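Local coordinates for Alr1585 protein (PDB 5C2I) that probably uses heme to oxidise dyes and other substrates with hydrogen peroxide, as a dye-decolorizing (DyP-type) peroxidase, at residues 111-114 with 118-121; 253-258 with 391-396. The protein carries 1 engineered substitution. All coordinates share one frame; numbering follows the deposited sequence.

Interaction 1: 111-114 with 118-121; sequences FQIP and PFRM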
loop_
_atom_site.group_PDB
_atom_site.type_symbol
_atom_site.label_atom_id
_atom_site.label_comp_id
_atom_site.label_asym_id
_atom_site.label_seq_id
_atom_site.Cartn_x
_atom_site.Cartn_y
_atom_site.Cartn_z
ATOM N N PHE A 111 -40.291 2.461 -38.704
ATOM C CA PHE A 111 -41.307 2.131 -37.757
ATOM C C PHE A 111 -40.832 1.168 -36.665
ATOM O O PHE A 111 -41.461 1.101 -35.604
ATOM C CB PHE A 111 -42.551 1.574 -38.483
ATOM C CG PHE A 111 -43.770 1.517 -37.609
ATOM C CD1 PHE A 111 -44.495 2.690 -37.316
ATOM C CD2 PHE A 111 -44.194 0.308 -37.042
ATOM C CE1 PHE A 111 -45.612 2.646 -36.475
ATOM C CE2 PHE A 111 -45.312 0.266 -36.199
ATOM C CZ PHE A 111 -46.020 1.433 -35.922
ATOM N N GLN A 112 -39.775 0.389 -36.930
ATOM C CA GLN A 112 -39.192 -0.575 -35.973
ATOM C C GLN A 112 -38.009 -0.020 -35.169
ATOM O O GLN A 112 -37.407 -0.714 -34.348
ATOM C CB GLN A 112 -38.720 -1.847 -36.707
ATOM C CG GLN A 112 -39.895 -2.541 -37.344
ATOM C CD GLN A 112 -40.973 -3.000 -36.364
ATOM O OE1 GLN A 112 -42.125 -2.730 -36.579
ATOM N NE2 GLN A 112 -40.595 -3.691 -35.289
ATOM N N ILE A 113 -37.631 1.205 -35.462
ATOM C CA ILE A 113 -36.542 1.837 -34.723
ATOM C C ILE A 113 -37.147 2.327 -33.406
ATOM O O ILE A 113 -38.243 2.846 -33.395
ATOM C CB ILE A 113 -35.910 2.966 -35.565
ATOM C CG1 ILE A 113 -35.238 2.328 -36.814
ATOM C CG2 ILE A 113 -34.930 3.827 -34.757
ATOM C CD1 ILE A 113 -34.612 3.311 -37.771
ATOM N N PRO A 114 -36.428 2.161 -32.290
ATOM C CA PRO A 114 -36.931 2.704 -31.033
ATOM C C PRO A 114 -37.489 4.115 -31.174
ATOM O O PRO A 114 -36.882 4.968 -31.854
ATOM C CB PRO A 114 -35.704 2.614 -30.088
ATOM C CG PRO A 114 -34.960 1.404 -30.615
ATOM C CD PRO A 114 -35.113 1.507 -32.115
ATOM N N PRO A 118 -35.716 12.232 -28.769
ATOM C CA PRO A 118 -34.333 12.687 -28.747
ATOM C C PRO A 118 -33.403 11.616 -29.334
ATOM O O PRO A 118 -32.473 11.949 -30.083
ATOM C CB PRO A 118 -34.072 12.903 -27.254
ATOM C CG PRO A 118 -35.430 13.342 -26.739
ATOM C CD PRO A 118 -36.409 12.516 -27.502
ATOM N N PHE A 119 -33.637 10.365 -28.982
ATOM C CA PHE A 119 -32.806 9.252 -29.513
ATOM C C PHE A 119 -32.813 9.279 -31.045
ATOM O O PHE A 119 -31.754 9.202 -31.665
ATOM C CB PHE A 119 -33.331 7.907 -28.971
ATOM C CG PHE A 119 -32.884 6.722 -29.771
ATOM C CD1 PHE A 119 -31.635 6.202 -29.591
ATOM C CD2 PHE A 119 -33.706 6.178 -30.746
ATOM C CE1 PHE A 119 -31.221 5.085 -30.324
ATOM C CE2 PHE A 119 -33.313 5.063 -31.474
ATOM C CZ PHE A 119 -32.060 4.528 -31.283
ATOM N N ARG A 120 -33.991 9.467 -31.639
ATOM C CA ARG A 120 -34.092 9.553 -33.117
ATOM C C ARG A 120 -33.439 10.784 -33.714
ATOM O O ARG A 120 -32.806 10.728 -34.776
ATOM C CB ARG A 120 -35.515 9.500 -33.550
ATOM C CG ARG A 120 -36.123 8.140 -33.312
ATOM C CD ARG A 120 -37.485 8.100 -33.940
ATOM N NE ARG A 120 -37.931 6.743 -34.007
ATOM C CZ ARG A 120 -38.882 6.305 -34.783
ATOM N NH1 ARG A 120 -39.547 7.127 -35.549
ATOM N NH2 ARG A 120 -39.190 5.042 -34.722
ATOM N N MET A 121 -33.531 11.884 -33.018
ATOM C CA MET A 121 -32.940 13.115 -33.508
ATOM C C MET A 121 -31.406 13.055 -33.469
ATOM O O MET A 121 -30.746 13.603 -34.334
ATOM C CB MET A 121 -33.483 14.294 -32.688
ATOM C CG MET A 121 -34.958 14.551 -32.986
ATOM S SD MET A 121 -35.747 15.541 -31.722
ATOM C CE MET A 121 -35.374 17.218 -32.331
#
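With CG anti to its own carbonyl carbon (chi1 -69°) and the chain extended from CG to NE, R120 reaches from helix 117-121 until one edge of its guanidinium meets the backbone carbonyls of I113 and P114. R120 NH2 donates to I113 O over 2.7 Å. The second bond, from R120 NE to P114 O over 3.0 Å, is the straighter, with an N-H...O angle of 165°. Both oxygens lie near the guanidinium plane, whereas each nitrogen stands above the plane of the carbonyl it binds. Two bonds to successive carbonyls fix the rotation of the cationic group. F119 has CG anti to the backbone N instead, which brings the CD2-CE2 edge of its ring to the same turn. This is a local closure within the N-terminal alpha+beta barrel domain of the DyP family, folding the later part of the loop between helices 100-105 and 117-121 back onto the second of them. F119 CE2 lies 3.7 Å from P114 CB and 3.9 Å from I113 CG2, the latter side chain crossing the phenylalanine at about a right angle. P114 O also sits near the plane of the ring, 3.6 Å from F119 CD2, and is therefore met by both an N-H donor and an aromatic edge. Y103 of helix 100-105 packs against I113, P114 and F119, while F457 of strand 448-458 touches P114 and F119.

Interaction 2: 253-258 with 391-396; sequences YLVYRK and SNIENQ. With EDO (1,2-ethanediol), chain G.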
loop_
_atom_site.group_PDB
_atom_site.type_symbol
_atom_site.label_atom_id
_atom_site.label_comp_id
_atom_site.label_asym_id
_atom_site.label_seq_id
_atom_site.Cartn_x
_atom_site.Cartn_y
_atom_site.Cartn_z
ATOM N N TYR A 253 -32.730 3.466 -22.781
ATOM C CA TYR A 253 -32.061 4.521 -23.516
ATOM C C TYR A 253 -30.882 5.078 -22.731
ATOM O O TYR A 253 -31.006 5.395 -21.555
ATOM C CB TYR A 253 -33.033 5.657 -23.840
ATOM C CG TYR A 253 -34.092 5.280 -24.836
ATOM C CD1 TYR A 253 -33.783 5.221 -26.210
ATOM C CD2 TYR A 253 -35.382 4.957 -24.440
ATOM C CE1 TYR A 253 -34.739 4.833 -27.129
ATOM C CE2 TYR A 253 -36.373 4.641 -25.363
ATOM C CZ TYR A 253 -36.041 4.587 -26.717
ATOM O OH TYR A 253 -37.014 4.240 -27.632
ATOM N N LEU A 254 -29.747 5.170 -23.414
ATOM C CA LEU A 254 -28.514 5.649 -22.871
ATOM C C LEU A 254 -28.217 7.065 -23.355
ATOM O O LEU A 254 -28.245 7.339 -24.566
ATOM C CB LEU A 254 -27.361 4.733 -23.269
ATOM C CG LEU A 254 -25.950 5.194 -22.893
ATOM C CD1 LEU A 254 -25.710 5.243 -21.410
ATOM C CD2 LEU A 254 -24.889 4.327 -23.575
ATOM N N VAL A 255 -27.881 7.945 -22.435
ATOM C CA VAL A 255 -27.304 9.253 -22.745
ATOM C C VAL A 255 -25.818 9.131 -22.400
ATOM O O VAL A 255 -25.484 8.740 -21.278
ATOM C CB VAL A 255 -27.933 10.341 -21.860
ATOM C CG1 VAL A 255 -27.135 11.662 -21.951
ATOM C CG2 VAL A 255 -29.382 10.571 -22.219
ATOM N N TYR A 256 -24.945 9.440 -23.347
ATOM C CA TYR A 256 -23.482 9.450 -23.145
ATOM C C TYR A 256 -22.977 10.848 -23.460
ATOM O O TYR A 256 -23.241 11.350 -24.553
ATOM C CB TYR A 256 -22.806 8.415 -24.067
ATOM C CG TYR A 256 -21.348 8.164 -23.773
ATOM C CD1 TYR A 256 -20.366 9.188 -23.915
ATOM C CD2 TYR A 256 -20.926 6.947 -23.353
ATOM C CE1 TYR A 256 -19.046 8.951 -23.605
ATOM C CE2 TYR A 256 -19.589 6.689 -23.087
ATOM C CZ TYR A 256 -18.659 7.688 -23.187
ATOM O OH TYR A 256 -17.353 7.419 -22.915
ATOM N N ARG A 257 -22.281 11.472 -22.499
ATOM C CA ARG A 257 -21.723 12.814 -22.653
ATOM C C ARG A 257 -20.367 12.871 -22.017
ATOM O O ARG A 257 -20.218 12.473 -20.843
ATOM C CB ARG A 257 -22.637 13.860 -22.026
ATOM C CG ARG A 257 -23.975 14.024 -22.781
ATOM C CD ARG A 257 -25.032 14.766 -21.991
ATOM N NE ARG A 257 -24.767 16.180 -21.737
ATOM C CZ ARG A 257 -24.924 17.170 -22.622
ATOM N NH1 ARG A 257 -25.257 16.950 -23.896
ATOM N NH2 ARG A 257 -24.708 18.410 -22.229
ATOM N N LYS A 258 -19.365 13.338 -22.786
ATOM C CA LYS A 258 -18.037 13.522 -22.242
ATOM C C LYS A 258 -17.933 14.936 -21.654
ATOM O O LYS A 258 -18.069 15.916 -22.395
ATOM C CB LYS A 258 -16.978 13.288 -23.288
ATOM C CG LYS A 258 -15.565 13.476 -22.761
ATOM C CD LYS A 258 -14.499 13.049 -23.784
ATOM C CE LYS A 258 -13.094 13.081 -23.180
ATOM N NZ LYS A 258 -12.025 12.583 -24.083
ATOM N N SER A 391 -36.208 5.476 -19.509
ATOM C CA SER A 391 -37.137 4.993 -20.508
ATOM C C SER A 391 -37.577 6.092 -21.499
ATOM O O SER A 391 -38.174 5.786 -22.535
ATOM C CB SER A 391 -38.370 4.394 -19.852
ATOM O OG SER A 391 -39.035 5.353 -19.053
ATOM N N ASN A 392 -37.320 7.354 -21.157
ATOM C CA ASN A 392 -37.787 8.491 -21.941
ATOM C C ASN A 392 -36.806 9.651 -21.785
ATOM O O ASN A 392 -36.776 10.318 -20.731
ATOM C CB ASN A 392 -39.207 8.906 -21.501
ATOM C CG ASN A 392 -39.805 10.009 -22.363
ATOM O OD1 ASN A 392 -39.140 10.918 -22.787
ATOM N ND2 ASN A 392 -41.087 9.954 -22.560
ATOM N N ILE A 393 -36.005 9.886 -22.800
ATOM C CA ILE A 393 -34.957 10.906 -22.707
ATOM C C ILE A 393 -35.571 12.281 -22.590
ATOM O O ILE A 393 -35.077 13.125 -21.810
ATOM C CB ILE A 393 -33.962 10.854 -23.919
ATOM C CG1 ILE A 393 -33.219 9.507 -23.916
ATOM C CG2 ILE A 393 -32.968 11.996 -23.881
ATOM C CD1 ILE A 393 -32.405 9.264 -25.177
ATOM N N GLU A 394 -36.619 12.537 -23.349
ATOM C CA GLU A 394 -37.276 13.836 -23.287
ATOM C C GLU A 394 -37.747 14.195 -21.870
ATOM O O GLU A 394 -37.580 15.360 -21.412
ATOM C CB GLU A 394 -38.443 13.908 -24.267
ATOM C CG GLU A 394 -39.182 15.213 -24.302
ATOM C CD GLU A 394 -40.245 15.159 -25.402
ATOM O OE1 GLU A 394 -39.871 15.243 -26.585
ATOM O OE2 GLU A 394 -41.438 14.937 -25.085
ATOM N N ASN A 395 -38.280 13.205 -21.181
ATOM C CA ASN A 395 -38.827 13.392 -19.851
ATOM C C ASN A 395 -37.828 13.194 -18.696
ATOM O O ASN A 395 -38.099 13.580 -17.556
ATOM C CB ASN A 395 -39.981 12.437 -19.637
ATOM C CG ASN A 395 -40.805 12.832 -18.419
ATOM O OD1 ASN A 395 -41.319 13.921 -18.361
ATOM N ND2 ASN A 395 -40.896 11.946 -17.440
ATOM N N GLN A 396 -36.650 12.648 -18.989
ATOM C CA GLN A 396 -35.654 12.346 -17.947
ATOM C C GLN A 396 -34.387 13.184 -18.163
ATOM O O GLN A 396 -34.427 14.360 -17.852
ATOM C CB GLN A 396 -35.473 10.813 -17.785
ATOM C CG GLN A 396 -36.803 10.242 -17.276
ATOM C CD GLN A 396 -36.917 8.724 -17.261
ATOM O OE1 GLN A 396 -37.417 8.110 -18.210
ATOM N NE2 GLN A 396 -36.436 8.112 -16.195
HETATM C C1 EDO G . -40.981 8.092 -17.930
HETATM O O1 EDO G . -40.039 9.107 -18.301
HETATM C C2 EDO G . -41.415 8.093 -16.464
HETATM O O2 EDO G . -40.368 8.063 -15.496
#
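Y253 meets the 391-396 loop at two points. Its ring turns an edge to S391 O, which lies near the ring plane, 3.5 Å from Y253 CD2; its CB rests 3.9 Å from I393 CG1. Y253 OH hydrogen-bonds with the backbone N of D116, outside both segments. Two residues further along strand 250-261, V255 CG2 approaches I393 CG2 at 4.2 Å. I393 has CG1 anti to its carbonyl carbon (chi1 -63°) and CG2 anti to its backbone N, which sends CG1 to Y253 and CG2 to V255. Within the loop, N395 N donates to N392 OD1 over 2.9 Å, an Asx motif, and Q396 OE1 accepts weak bonds from S391 N and N392 N. An ethanediol, probably from crystallisation, also donates through O1 to Q396 OE1. Q396 is the N-cap residue of helix 397-405, and an alanine here would probably leave the backbone N-H groups of S391 and N392 without this weak acceptor, and the carbonyls of R361 and S236 without the NE2 donor. In this C-terminal peroxidase domain, apolar branches and a ring edge imply that the strand segment holds the loop by shape, while hydrogen bonds within the loop and to D116 and D235 keep its form.

Both contacts are largely buried, but the centre of interaction 2 lies about 8 Å from the chain centre and that of interaction 1 about 20 Å, where R120 is partly exposed. Their chemistry differs too: the outer site adds two guanidinium-carbonyl bonds to its apolar packing, whereas the inner one relies on apolar packing and a ring edge at S391 O, with the side chain of V255 about 8 Å from the heme. Interaction 1 closes a loop onto the next helix; interaction 2 joins elements distant in sequence. The two meet directly, P118 CB lying 3.7 Å from I393 CG2 and the F119 and Y253 rings touching at about 55° between planes. D116 links them through hydrogen bonds to F119 N, Y253 OH and I393 N.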